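Local structure of Thg1-like uncharacterized protein (Bacillus thuringiensis, 4KGM) at residues M23-R28 with I79-Y84; L19-P24 with F93-Q98; A67-H72 with G199-K204; K111-M116 with K123-F128; S155-A160 with K175-K180. The protein probably adds nucleotides to the 5' end of tRNA in the reverse, 3'-to-5' direction, binding ATP and magnesium in a polymerase palm-like catalytic domain. One frame throughout, in Å; residues are numbered along the deposited sequence.

All five contacts are mostly buried; contact 3 is the most central, its centre about 8 Å from that of the chain, and contact 5 the most peripheral, its centre about 22 Å away. Contacts 1 and 3 are pairings in one antiparallel sheet, joined by neighbouring strands 67-73 and 76-81. Both rest on backbone hydrogen bonds; contact 1 has aliphatic side chains on both faces, and in contact 3 Tyr71, Cys201 and His72 join them. Contact 2 shares Met23, Pro24 and a water with contact 1, but one asparagine grips loop backbone near other subunits. Contact 4, farther along helix 97-119, adds an aromatic pair to an amide bridge. Contact 5 joins two helices by largely apolar contact without a hydrogen bond.

Contact 1. Residues M23-R28 with I79-Y84; sequences MPVIVR and ILITNY
Two antiparallel strands of the palm-like sheet pair here, with Val25 opposite Ile81 and Val27 opposite Ile79 as hydrogen-bonded pairs and Ile26 opposite Leu80 as the non-hydrogen-bonded pair between them. Val25 N donates to Ile81 O at 2.7 Å, and Ile81 N returns a bond to Val25 O, with N-H...O angles of 166° and 170°. On the face of Val25 and Val27, Ile81 reaches diagonally: its CD1 lies 3.7 Å from Val27 CG2. The other face carries Ile26, whose CD1 meets Leu80 CD1 at 3.8 Å. Past the strand ends the pairing gives way to side chains and water. The Tyr84 ring turns its edge to Pro24 N, and its CE1 packs 3.6 Å from Pro24 CD; its OH bonds to Val237 O. Water 2 joins Met23 O, just before its strand, to Ile81 O at the end of the other, donating to both. Strand 128-134 flanks 23-28 on its other edge, strand 67-73 flanks 79-84, and helix 140-160 lies against Ile26 and Leu80.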
# COMPACT_ATOMS: atom_id res chain seq x y z
N MET A 23 -15.68 2.90 -7.91
CA MET A 23 -15.29 4.30 -8.05
C MET A 23 -14.37 4.48 -9.26
O MET A 23 -13.68 3.55 -9.66
CB MET A 23 -14.64 4.82 -6.75
CG MET A 23 -13.36 4.13 -6.34
SD MET A 23 -12.69 4.85 -4.83
CE MET A 23 -14.04 4.53 -3.69
N PRO A 24 -14.39 5.68 -9.86
CA PRO A 24 -13.62 5.98 -11.08
C PRO A 24 -12.14 5.61 -10.96
O PRO A 24 -11.49 5.94 -9.97
CB PRO A 24 -13.76 7.50 -11.22
CG PRO A 24 -15.07 7.80 -10.60
CD PRO A 24 -15.22 6.83 -9.46
N VAL A 25 -11.62 4.93 -11.98
CA VAL A 25 -10.21 4.59 -12.05
C VAL A 25 -9.54 5.31 -13.23
O VAL A 25 -10.07 5.31 -14.34
CB VAL A 25 -10.00 3.07 -12.19
CG1 VAL A 25 -8.56 2.75 -12.59
CG2 VAL A 25 -10.37 2.36 -10.90
N ILE A 26 -8.39 5.91 -12.98
CA ILE A 26 -7.62 6.57 -14.02
C ILE A 26 -6.28 5.87 -14.24
O ILE A 26 -5.54 5.63 -13.28
CB ILE A 26 -7.36 8.05 -13.69
CG1 ILE A 26 -8.67 8.83 -13.67
CG2 ILE A 26 -6.39 8.66 -14.69
CD1 ILE A 26 -9.33 8.93 -15.03
N VAL A 27 -5.98 5.53 -15.49
CA VAL A 27 -4.70 4.95 -15.85
C VAL A 27 -3.95 5.88 -16.80
O VAL A 27 -4.47 6.24 -17.86
CB VAL A 27 -4.87 3.59 -16.53
CG1 VAL A 27 -3.51 3.03 -16.94
CG2 VAL A 27 -5.59 2.62 -15.62
N ARG A 28 -2.73 6.27 -16.43
CA ARG A 28 -1.91 7.07 -17.33
C ARG A 28 -0.67 6.31 -17.81
O ARG A 28 0.04 5.68 -17.03
CB ARG A 28 -1.50 8.41 -16.69
CG ARG A 28 -0.81 9.35 -17.69
CD ARG A 28 -0.73 10.80 -17.20
NE ARG A 28 0.21 10.97 -16.10
CZ ARG A 28 -0.14 11.27 -14.85
NH1 ARG A 28 -1.42 11.46 -14.55
NH2 ARG A 28 0.78 11.41 -13.91
N ILE A 79 -6.49 7.06 -19.35
CA ILE A 79 -7.67 6.24 -19.58
C ILE A 79 -8.61 6.27 -18.38
O ILE A 79 -8.21 6.00 -17.25
CB ILE A 79 -7.29 4.78 -19.87
CG1 ILE A 79 -6.24 4.71 -20.98
CG2 ILE A 79 -8.52 3.96 -20.22
CD1 ILE A 79 -5.57 3.37 -21.12
N LEU A 80 -9.87 6.62 -18.63
CA LEU A 80 -10.89 6.62 -17.59
C LEU A 80 -11.62 5.28 -17.55
O LEU A 80 -12.25 4.88 -18.53
CB LEU A 80 -11.91 7.75 -17.80
CG LEU A 80 -13.19 7.64 -16.97
CD1 LEU A 80 -12.90 7.73 -15.48
CD2 LEU A 80 -14.20 8.69 -17.39
N ILE A 81 -11.52 4.60 -16.41
CA ILE A 81 -12.19 3.32 -16.23
C ILE A 81 -13.23 3.41 -15.13
O ILE A 81 -12.95 3.90 -14.03
CB ILE A 81 -11.19 2.20 -15.87
CG1 ILE A 81 -9.98 2.25 -16.81
CG2 ILE A 81 -11.86 0.84 -15.93
CD1 ILE A 81 -8.90 1.25 -16.45
N THR A 82 -14.45 2.95 -15.42
CA THR A 82 -15.50 2.89 -14.41
C THR A 82 -15.94 1.44 -14.22
O THR A 82 -15.97 0.67 -15.18
CB THR A 82 -16.72 3.74 -14.79
OG1 THR A 82 -17.34 3.21 -15.97
CG2 THR A 82 -16.31 5.19 -15.04
N ASN A 83 -16.27 1.08 -12.99
CA ASN A 83 -16.65 -0.29 -12.67
C ASN A 83 -17.94 -0.36 -11.86
O ASN A 83 -18.14 -1.30 -11.08
CB ASN A 83 -15.52 -1.00 -11.92
CG ASN A 83 -15.08 -0.23 -10.69
OD1 ASN A 83 -15.68 0.78 -10.33
ND2 ASN A 83 -14.03 -0.72 -10.04
N TYR A 84 -18.81 0.62 -12.04
CA TYR A 84 -20.05 0.69 -11.27
C TYR A 84 -21.26 0.97 -12.15
O TYR A 84 -22.24 1.56 -11.71
CB TYR A 84 -19.94 1.76 -10.18
CG TYR A 84 -19.40 3.09 -10.67
CD1 TYR A 84 -18.04 3.36 -10.62
CD2 TYR A 84 -20.25 4.06 -11.18
CE1 TYR A 84 -17.54 4.58 -11.06
CE2 TYR A 84 -19.75 5.27 -11.62
CZ TYR A 84 -18.40 5.53 -11.56
OH TYR A 84 -17.90 6.73 -12.01
O HOH W 1 -12.58 1.20 -8.42
O HOH W 2 -13.31 1.74 -12.19

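Contact 2. Residues L19-P24 with F93-Q98; sequences LPERMP and FENNLQ
Asn95 meets Leu19 with both its backbone and its side chain. Its O accepts the Leu19 N-H at 2.8 Å, and from there the side chain runs back along the loop 19-24. CB sits 3.3 Å from Leu19 O, and CG lies near both that oxygen and Leu19 CB. At the tip, ND2 donates to Leu19 O at 3.2 Å; the oxygen lies close to the amide plane of Asn95, while the donor stands above the carbonyl plane of Leu19, 70° out of it. ND2 also gives a hydrogen bond to water 1, which donates to Pro20 O and Met23 O, extending the grip of one amide to three loop carbonyls. A second water joins Glu21 OE2 to Glu94 O, and Glu21 OE2 also forms a salt bridge with Arg10 of the fourth subunit. Leu19 CD2 touches Leu97 CD1 at 4.1 Å, the two side chains crossing at about a right angle. The contact joins the approach to strand 25-31 with the start of helix 97-119, alongside strand 128-134.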
# COMPACT_ATOMS: atom_id res chain seq x y z
N LEU A 19 -7.15 -1.63 -5.75
CA LEU A 19 -7.89 -0.38 -5.65
C LEU A 19 -9.30 -0.66 -5.14
O LEU A 19 -9.91 -1.67 -5.52
CB LEU A 19 -7.97 0.30 -7.02
CG LEU A 19 -6.66 0.75 -7.66
CD1 LEU A 19 -6.88 1.13 -9.12
CD2 LEU A 19 -6.06 1.92 -6.90
N PRO A 20 -9.82 0.21 -4.27
CA PRO A 20 -11.21 0.08 -3.82
C PRO A 20 -12.15 0.14 -5.02
O PRO A 20 -11.93 0.94 -5.93
CB PRO A 20 -11.41 1.30 -2.91
CG PRO A 20 -10.28 2.23 -3.22
CD PRO A 20 -9.14 1.35 -3.62
N GLU A 21 -13.18 -0.71 -5.02
CA GLU A 21 -14.08 -0.84 -6.16
C GLU A 21 -15.17 0.22 -6.17
O GLU A 21 -15.24 1.07 -5.28
CB GLU A 21 -14.71 -2.23 -6.16
CG GLU A 21 -13.71 -3.38 -6.21
CD GLU A 21 -14.37 -4.74 -6.11
OE1 GLU A 21 -15.62 -4.81 -6.14
OE2 GLU A 21 -13.65 -5.76 -6.00
N ARG A 22 -16.03 0.15 -7.19
CA ARG A 22 -17.16 1.06 -7.35
C ARG A 22 -16.80 2.54 -7.29
O ARG A 22 -17.52 3.34 -6.70
CB ARG A 22 -18.27 0.74 -6.35
CG ARG A 22 -18.96 -0.60 -6.60
CD ARG A 22 -20.25 -0.72 -5.81
NE ARG A 22 -21.22 0.31 -6.17
CZ ARG A 22 -22.05 0.22 -7.21
NH1 ARG A 22 -22.02 -0.86 -7.98
NH2 ARG A 22 -22.90 1.20 -7.47
N MET A 23 -15.68 2.90 -7.91
CA MET A 23 -15.29 4.30 -8.05
C MET A 23 -14.37 4.48 -9.26
O MET A 23 -13.68 3.55 -9.66
CB MET A 23 -14.64 4.82 -6.75
CG MET A 23 -13.36 4.13 -6.34
SD MET A 23 -12.69 4.85 -4.83
CE MET A 23 -14.04 4.53 -3.69
N PRO A 24 -14.39 5.68 -9.86
CA PRO A 24 -13.62 5.98 -11.08
C PRO A 24 -12.14 5.61 -10.96
O PRO A 24 -11.49 5.94 -9.97
CB PRO A 24 -13.76 7.50 -11.22
CG PRO A 24 -15.07 7.80 -10.60
CD PRO A 24 -15.22 6.83 -9.46
N PHE A 93 -9.14 -7.07 -13.94
CA PHE A 93 -8.14 -7.73 -13.09
C PHE A 93 -8.47 -7.60 -11.60
O PHE A 93 -7.58 -7.66 -10.75
CB PHE A 93 -6.74 -7.19 -13.37
CG PHE A 93 -6.21 -7.53 -14.73
CD1 PHE A 93 -6.38 -8.79 -15.26
CD2 PHE A 93 -5.53 -6.58 -15.49
CE1 PHE A 93 -5.89 -9.11 -16.52
CE2 PHE A 93 -5.04 -6.88 -16.74
CZ PHE A 93 -5.22 -8.15 -17.26
N GLU A 94 -9.76 -7.43 -11.30
CA GLU A 94 -10.23 -7.26 -9.92
C GLU A 94 -9.58 -6.06 -9.23
O GLU A 94 -9.33 -6.09 -8.03
CB GLU A 94 -10.01 -8.54 -9.11
CG GLU A 94 -10.67 -9.77 -9.70
CD GLU A 94 -10.19 -11.05 -9.05
OE1 GLU A 94 -9.02 -11.10 -8.63
OE2 GLU A 94 -10.99 -12.01 -8.97
N ASN A 95 -9.32 -5.02 -10.01
CA ASN A 95 -8.67 -3.80 -9.52
C ASN A 95 -7.28 -4.00 -8.91
O ASN A 95 -6.85 -3.23 -8.06
CB ASN A 95 -9.59 -3.03 -8.56
CG ASN A 95 -10.33 -1.89 -9.24
OD1 ASN A 95 -10.39 -1.82 -10.47
ND2 ASN A 95 -10.90 -1.00 -8.44
N ASN A 96 -6.59 -5.04 -9.36
CA ASN A 96 -5.20 -5.28 -8.99
C ASN A 96 -4.30 -4.17 -9.53
O ASN A 96 -4.18 -4.00 -10.75
CB ASN A 96 -4.74 -6.64 -9.51
CG ASN A 96 -3.32 -6.99 -9.09
OD1 ASN A 96 -2.37 -6.28 -9.39
ND2 ASN A 96 -3.18 -8.11 -8.39
N LEU A 97 -3.67 -3.42 -8.64
CA LEU A 97 -2.87 -2.25 -9.02
C LEU A 97 -1.75 -2.56 -10.02
O LEU A 97 -1.72 -2.00 -11.11
CB LEU A 97 -2.30 -1.55 -7.78
CG LEU A 97 -1.51 -0.26 -8.03
CD1 LEU A 97 -2.44 0.87 -8.49
CD2 LEU A 97 -0.73 0.16 -6.80
N GLN A 98 -0.85 -3.46 -9.64
CA GLN A 98 0.32 -3.77 -10.47
C GLN A 98 -0.05 -4.39 -11.81
O GLN A 98 0.67 -4.24 -12.79
CB GLN A 98 1.30 -4.67 -9.73
CG GLN A 98 2.01 -4.01 -8.57
CD GLN A 98 3.21 -4.81 -8.10
OE1 GLN A 98 4.24 -4.86 -8.77
NE2 GLN A 98 3.08 -5.44 -6.94
O HOH W 1 -12.58 1.20 -8.42
O HOH W 3 -11.05 -6.38 -5.70

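Contact 3. Residues A67-H72 with G199-K204; sequences AKLVYH and GICIIK
Strands 67-72 and 200-204 run antiparallel, their axes 4.5 Å apart at closest and their directions at 157°, with Val70-Ile202 and His72-Ile200 as hydrogen-bonded pairs around the non-hydrogen-bonded Tyr71-Cys201. Ile202 N gives the shortest of the four backbone bonds, 2.7 Å to Val70 O, and Cys201 CA adds a CA-H...O contact to the same oxygen. At the far end Gly199, with positive phi after helix 194-198 and lacking a side chain, lets its CA come 3.4 Å from His72 O and 3.8 Å from Tyr71 OH. This pairing extends the palm-like antiparallel sheet from strand 67-73 toward strand 215-220. Cys201 SG, anti to its carbonyl carbon (chi1 -78°), touches two side chains: Leu69 CD2 and, at the ring edge, Tyr71 CD1, 3.7 Å from each. Tyr71 OH continues past Gly199 to a hydrogen bond with Arg198 O. Leu69 also meets Ile203, CD1 to CD1 at 3.9 Å. On the opposite face Val70 and Ile202 bring their CB atoms within 3.9 Å, and both side chains touch Cys57 of helix 47-63. Water 4 carries the link beyond the direct bonds, donating to Lys68 O and accepting from Lys204 N.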
# COMPACT_ATOMS: atom_id res chain seq x y z
N ALA A 67 -13.59 0.59 -19.75
CA ALA A 67 -13.01 1.78 -20.38
C ALA A 67 -14.10 2.67 -20.98
O ALA A 67 -14.91 2.22 -21.78
CB ALA A 67 -11.99 1.39 -21.43
N LYS A 68 -14.09 3.94 -20.59
CA LYS A 68 -15.11 4.88 -21.04
C LYS A 68 -14.54 5.97 -21.94
O LYS A 68 -15.18 6.39 -22.91
CB LYS A 68 -15.81 5.51 -19.83
CG LYS A 68 -16.64 4.53 -19.02
CD LYS A 68 -17.84 4.04 -19.81
CE LYS A 68 -18.58 2.94 -19.07
NZ LYS A 68 -17.79 1.69 -18.99
N LEU A 69 -13.34 6.44 -21.61
CA LEU A 69 -12.73 7.53 -22.36
C LEU A 69 -11.21 7.45 -22.31
O LEU A 69 -10.63 7.10 -21.28
CB LEU A 69 -13.22 8.88 -21.83
CG LEU A 69 -12.82 10.15 -22.59
CD1 LEU A 69 -13.95 11.16 -22.56
CD2 LEU A 69 -11.56 10.77 -22.00
N VAL A 70 -10.58 7.79 -23.43
CA VAL A 70 -9.12 7.88 -23.49
C VAL A 70 -8.73 9.28 -23.95
O VAL A 70 -9.36 9.84 -24.85
CB VAL A 70 -8.53 6.85 -24.46
CG1 VAL A 70 -7.02 6.88 -24.40
CG2 VAL A 70 -9.06 5.46 -24.14
N TYR A 71 -7.70 9.85 -23.34
CA TYR A 71 -7.22 11.17 -23.73
C TYR A 71 -5.74 11.13 -24.09
O TYR A 71 -4.90 10.69 -23.30
CB TYR A 71 -7.46 12.18 -22.62
CG TYR A 71 -6.82 13.53 -22.88
CD1 TYR A 71 -7.41 14.44 -23.75
CD2 TYR A 71 -5.64 13.90 -22.25
CE1 TYR A 71 -6.83 15.67 -24.00
CE2 TYR A 71 -5.05 15.12 -22.49
CZ TYR A 71 -5.66 16.01 -23.36
OH TYR A 71 -5.08 17.23 -23.60
N HIS A 72 -5.41 11.61 -25.29
CA HIS A 72 -4.02 11.67 -25.72
C HIS A 72 -3.46 13.09 -25.79
O HIS A 72 -4.16 14.03 -26.17
CB HIS A 72 -3.81 10.99 -27.08
CG HIS A 72 -2.44 11.20 -27.65
ND1 HIS A 72 -2.19 12.08 -28.67
CD2 HIS A 72 -1.25 10.67 -27.31
CE1 HIS A 72 -0.90 12.07 -28.95
NE2 HIS A 72 -0.30 11.22 -28.14
N GLY A 199 -4.66 18.56 -27.30
CA GLY A 199 -4.84 17.12 -27.42
C GLY A 199 -6.26 16.74 -27.82
O GLY A 199 -7.10 17.60 -28.03
N ILE A 200 -6.51 15.44 -27.92
CA ILE A 200 -7.85 14.95 -28.26
C ILE A 200 -8.26 13.74 -27.42
O ILE A 200 -7.44 13.14 -26.72
CB ILE A 200 -7.98 14.60 -29.76
CG1 ILE A 200 -6.70 13.93 -30.27
CG2 ILE A 200 -8.27 15.86 -30.57
CD1 ILE A 200 -6.63 12.44 -29.99
N CYS A 201 -9.54 13.38 -27.52
CA CYS A 201 -10.06 12.22 -26.82
C CYS A 201 -10.45 11.10 -27.78
O CYS A 201 -10.61 11.33 -28.98
CB CYS A 201 -11.27 12.60 -25.96
SG CYS A 201 -10.87 13.43 -24.41
N ILE A 202 -10.58 9.90 -27.23
CA ILE A 202 -11.06 8.75 -27.99
C ILE A 202 -12.32 8.22 -27.33
O ILE A 202 -12.29 7.75 -26.19
CB ILE A 202 -10.02 7.62 -28.02
CG1 ILE A 202 -8.65 8.17 -28.43
CG2 ILE A 202 -10.46 6.51 -28.96
CD1 ILE A 202 -8.62 8.80 -29.80
N ILE A 203 -13.45 8.31 -28.04
CA ILE A 203 -14.74 7.92 -27.48
C ILE A 203 -15.42 6.90 -28.38
O ILE A 203 -15.26 6.93 -29.60
CB ILE A 203 -15.67 9.15 -27.30
CG1 ILE A 203 -15.02 10.18 -26.38
CG2 ILE A 203 -17.02 8.74 -26.74
CD1 ILE A 203 -15.97 11.24 -25.89
N LYS A 204 -16.16 5.97 -27.78
CA LYS A 204 -16.98 5.03 -28.53
C LYS A 204 -18.08 5.78 -29.26
O LYS A 204 -18.88 6.49 -28.65
CB LYS A 204 -17.58 3.98 -27.60
CG LYS A 204 -18.52 3.01 -28.29
CD LYS A 204 -19.06 1.97 -27.32
CE LYS A 204 -17.94 1.15 -26.70
NZ LYS A 204 -18.46 0.14 -25.74
O HOH W 4 -16.82 5.88 -24.99

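Contact 4. Residues K111-M116 with K123-F128; sequences KFNEVM and KPLATF
Helical residues 111-116 and the non-helical run 123-128 come closest in backbone at Asn113 and Ala126, whose CA atoms are 6.2 Å apart. The Asn113 amide bridges that gap with two hydrogen bonds to one residue. Ala126 N donates to Asn113 OD1 at 2.9 Å, and Asn113 ND2 donates to Ala126 O at the same length; both acceptors are met in the carbonyl plane on a lone pair. With both ends of the amide engaged, its rotation is fixed and both polar backbone atoms of Ala126 are satisfied. OD1 takes a further, longer bond from water 5, which also donates to Pro124 O and extends the link to a residue two positions earlier in the loop. Next to this bridge, Phe112 and Phe128 form a T-shaped pair, their planes at 79° and centroids 5.3 Å apart. Phe128 supplies the edge: its CZ stands 3.7 Å above the Phe112 face, displaced toward the rim at CG, which chi1 of Phe112 (-171°) places anti to the backbone N. Ala126 CB touches both Asn113 OD1, at 3.4 Å, and Phe112 CD2, at 3.8 Å. Phe128 also meets the ring of Phe34, which lines the ATP pocket, making it a second-shell neighbour of that site. The contact thus ties helix 97-119 to the chain leading into strand 128-134. Helices 34-37 and 47-63 pack against Phe112, and Phe128 N is hydrogen-bonded to Ser106 OG of the third subunit.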
# COMPACT_ATOMS: atom_id res chain seq x y z
N LYS A 111 0.98 -2.39 -29.41
CA LYS A 111 0.32 -1.74 -30.54
C LYS A 111 1.17 -0.63 -31.14
O LYS A 111 1.31 -0.54 -32.36
CB LYS A 111 -1.05 -1.20 -30.12
CG LYS A 111 -1.80 -0.44 -31.22
CD LYS A 111 -1.92 -1.26 -32.50
CE LYS A 111 -2.69 -2.55 -32.29
NZ LYS A 111 -2.72 -3.40 -33.51
N PHE A 112 1.74 0.21 -30.28
CA PHE A 112 2.53 1.36 -30.72
C PHE A 112 3.73 0.94 -31.56
O PHE A 112 3.93 1.44 -32.67
CB PHE A 112 2.99 2.19 -29.52
CG PHE A 112 3.62 3.50 -29.89
CD1 PHE A 112 2.83 4.63 -30.07
CD2 PHE A 112 4.99 3.61 -30.06
CE1 PHE A 112 3.40 5.84 -30.41
CE2 PHE A 112 5.56 4.82 -30.40
CZ PHE A 112 4.77 5.93 -30.57
N ASN A 113 4.52 0.01 -31.03
CA ASN A 113 5.68 -0.50 -31.76
C ASN A 113 5.30 -1.13 -33.09
O ASN A 113 5.99 -0.93 -34.09
CB ASN A 113 6.46 -1.50 -30.90
CG ASN A 113 7.41 -0.82 -29.93
OD1 ASN A 113 8.13 0.11 -30.30
ND2 ASN A 113 7.42 -1.29 -28.69
N GLU A 114 4.20 -1.88 -33.11
CA GLU A 114 3.72 -2.52 -34.33
C GLU A 114 3.41 -1.50 -35.43
O GLU A 114 3.90 -1.63 -36.55
CB GLU A 114 2.47 -3.35 -34.05
CG GLU A 114 1.75 -3.81 -35.31
CD GLU A 114 0.45 -4.54 -35.02
OE1 GLU A 114 0.47 -5.79 -34.94
OE2 GLU A 114 -0.59 -3.87 -34.88
N VAL A 115 2.61 -0.50 -35.09
CA VAL A 115 2.20 0.52 -36.04
C VAL A 115 3.39 1.36 -36.50
O VAL A 115 3.53 1.66 -37.69
CB VAL A 115 1.12 1.45 -35.43
CG1 VAL A 115 0.89 2.66 -36.33
CG2 VAL A 115 -0.17 0.68 -35.21
N MET A 116 4.25 1.73 -35.56
CA MET A 116 5.37 2.62 -35.86
C MET A 116 6.41 1.95 -36.77
O MET A 116 7.11 2.63 -37.52
CB MET A 116 6.02 3.11 -34.57
CG MET A 116 6.61 4.50 -34.68
SD MET A 116 5.36 5.76 -34.99
CE MET A 116 6.40 7.18 -35.31
N LYS A 123 13.37 2.88 -36.49
CA LYS A 123 13.17 3.41 -35.14
C LYS A 123 13.47 2.33 -34.11
O LYS A 123 13.12 1.17 -34.30
CB LYS A 123 11.72 3.88 -34.98
CG LYS A 123 11.57 5.28 -34.41
CD LYS A 123 11.60 6.33 -35.51
CE LYS A 123 11.26 7.71 -34.98
NZ LYS A 123 11.18 8.73 -36.06
N PRO A 124 14.14 2.71 -33.01
CA PRO A 124 14.40 1.76 -31.92
C PRO A 124 13.11 1.40 -31.18
O PRO A 124 12.06 2.00 -31.44
CB PRO A 124 15.35 2.53 -31.00
CG PRO A 124 15.04 3.97 -31.26
CD PRO A 124 14.69 4.05 -32.72
N LEU A 125 13.19 0.44 -30.28
CA LEU A 125 12.01 0.01 -29.54
C LEU A 125 11.49 1.10 -28.60
O LEU A 125 12.26 1.69 -27.85
CB LEU A 125 12.30 -1.27 -28.76
CG LEU A 125 12.54 -2.51 -29.62
CD1 LEU A 125 12.90 -3.71 -28.77
CD2 LEU A 125 11.31 -2.79 -30.48
N ALA A 126 10.19 1.35 -28.67
CA ALA A 126 9.55 2.31 -27.78
C ALA A 126 9.02 1.60 -26.54
O ALA A 126 8.46 0.51 -26.64
CB ALA A 126 8.42 3.03 -28.50
N THR A 127 9.22 2.22 -25.38
CA THR A 127 8.70 1.66 -24.13
C THR A 127 7.85 2.68 -23.38
O THR A 127 7.94 3.89 -23.63
CB THR A 127 9.84 1.17 -23.21
OG1 THR A 127 10.79 2.22 -23.01
CG2 THR A 127 10.53 -0.03 -23.82
N PHE A 128 7.02 2.19 -22.47
CA PHE A 128 6.10 3.04 -21.73
C PHE A 128 6.07 2.63 -20.26
O PHE A 128 6.37 1.48 -19.92
CB PHE A 128 4.68 2.91 -22.30
CG PHE A 128 4.55 3.38 -23.72
CD1 PHE A 128 4.87 2.53 -24.78
CD2 PHE A 128 4.10 4.65 -24.01
CE1 PHE A 128 4.74 2.96 -26.08
CE2 PHE A 128 3.97 5.09 -25.31
CZ PHE A 128 4.29 4.24 -26.35
O HOH W 5 9.47 1.86 -32.48

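Contact 5. Residues S155-A160 with K175-K180; sequences SISMVA and KDMQDK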
# COMPACT_ATOMS: atom_id res chain seq x y z
N SER A 155 2.13 22.48 -25.55
CA SER A 155 1.90 22.77 -26.96
C SER A 155 2.62 24.05 -27.40
O SER A 155 3.30 24.07 -28.42
CB SER A 155 0.40 22.90 -27.24
OG SER A 155 0.15 23.08 -28.62
N ILE A 156 2.45 25.11 -26.61
CA ILE A 156 3.08 26.39 -26.90
C ILE A 156 4.60 26.28 -26.84
O ILE A 156 5.30 26.82 -27.70
CB ILE A 156 2.61 27.48 -25.91
CG1 ILE A 156 1.09 27.65 -25.99
CG2 ILE A 156 3.30 28.81 -26.21
CD1 ILE A 156 0.55 28.75 -25.10
N SER A 157 5.10 25.57 -25.84
CA SER A 157 6.54 25.39 -25.68
C SER A 157 7.15 24.58 -26.83
O SER A 157 8.24 24.90 -27.31
CB SER A 157 6.86 24.72 -24.35
OG SER A 157 8.26 24.54 -24.19
N MET A 158 6.44 23.55 -27.27
CA MET A 158 6.92 22.69 -28.35
C MET A 158 7.02 23.46 -29.67
O MET A 158 8.01 23.33 -30.39
CB MET A 158 6.01 21.47 -28.52
CG MET A 158 6.27 20.36 -27.51
SD MET A 158 4.95 19.13 -27.44
CE MET A 158 4.98 18.48 -29.11
N VAL A 159 5.99 24.24 -29.98
CA VAL A 159 5.97 25.05 -31.19
C VAL A 159 7.07 26.10 -31.17
O VAL A 159 7.81 26.26 -32.15
CB VAL A 159 4.61 25.74 -31.39
CG1 VAL A 159 4.68 26.77 -32.50
CG2 VAL A 159 3.52 24.71 -31.66
N ALA A 160 7.19 26.80 -30.05
CA ALA A 160 8.18 27.86 -29.90
C ALA A 160 9.61 27.31 -29.95
O ALA A 160 10.50 27.91 -30.54
CB ALA A 160 7.95 28.63 -28.61
N LYS A 175 2.42 32.89 -22.16
CA LYS A 175 1.84 34.08 -22.78
C LYS A 175 2.90 34.86 -23.56
O LYS A 175 2.59 35.62 -24.48
CB LYS A 175 1.20 34.98 -21.73
N ASP A 176 4.16 34.67 -23.18
CA ASP A 176 5.28 35.35 -23.83
C ASP A 176 5.66 34.68 -25.15
O ASP A 176 5.82 35.34 -26.17
CB ASP A 176 6.49 35.40 -22.90
CG ASP A 176 6.22 36.20 -21.64
OD1 ASP A 176 7.19 36.60 -20.96
OD2 ASP A 176 5.03 36.42 -21.32
N MET A 177 5.80 33.35 -25.12
CA MET A 177 6.18 32.59 -26.31
C MET A 177 5.04 32.54 -27.32
O MET A 177 5.24 32.14 -28.47
CB MET A 177 6.61 31.17 -25.93
CG MET A 177 7.87 31.11 -25.09
SD MET A 177 8.38 29.41 -24.73
CE MET A 177 6.93 28.79 -23.89
N GLN A 178 3.85 32.93 -26.89
CA GLN A 178 2.68 32.93 -27.77
C GLN A 178 2.66 34.19 -28.63
O GLN A 178 2.34 34.14 -29.82
CB GLN A 178 1.40 32.83 -26.93
CG GLN A 178 0.20 32.30 -27.69
CD GLN A 178 -0.94 31.93 -26.76
OE1 GLN A 178 -0.80 31.98 -25.54
NE2 GLN A 178 -2.07 31.55 -27.34
N ASP A 179 3.02 35.32 -28.03
CA ASP A 179 3.09 36.59 -28.75
C ASP A 179 4.46 36.79 -29.38
O ASP A 179 4.63 37.66 -30.24
CB ASP A 179 2.75 37.75 -27.82
CG ASP A 179 1.32 37.71 -27.32
OD1 ASP A 179 0.45 37.17 -28.05
OD2 ASP A 179 1.05 38.21 -26.21
N LYS A 180 5.43 35.99 -28.96
CA LYS A 180 6.75 36.00 -29.58
C LYS A 180 6.67 35.28 -30.92
O LYS A 180 7.48 35.52 -31.82
CB LYS A 180 7.78 35.32 -28.67
CG LYS A 180 9.22 35.44 -29.15
CD LYS A 180 10.12 34.46 -28.41
CE LYS A 180 11.58 34.64 -28.79
NZ LYS A 180 12.13 35.93 -28.26
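Apolar contact carries this meeting of Met177 with Ile156, Ser157 and Ala160; no hydrogen bond crosses between the segments. Met177 supplies most of it. Its CB touches Ala160 CB at 3.9 Å and Ile156 CG2 at 4.1 Å, placing the base of the side chain between two residues one helical turn apart. From there CG lies anti to the carbonyl carbon (chi1 -65°), SD passes 4.0 Å from Ala160 CB, and the chain bends at chi3, -59°, to bring CE against Ser157, 3.9 Å from its CA. Ser157 contributes its backbone and CB rather than its hydroxyl.

A mixed contact comes from Gln178. Its side chain is extended beyond CG and crosses Ile156 obliquely; OE1 lies 3.5 Å from Ile156 CD1, a van der Waals contact between an amide oxygen and a methyl group.

The axes of the two short segments approach to 9.4 Å at an angle of 43°. Met158, on the same turn of helix 140-160, touches the bound ATP, so this helix end also borders the nucleotide. The contact sets the end of helix 140-160 against the weakly bonded helix 174-183, with Trp189 beside Ile156 and Gln178, and Leu169 beside Ala160 and Met177.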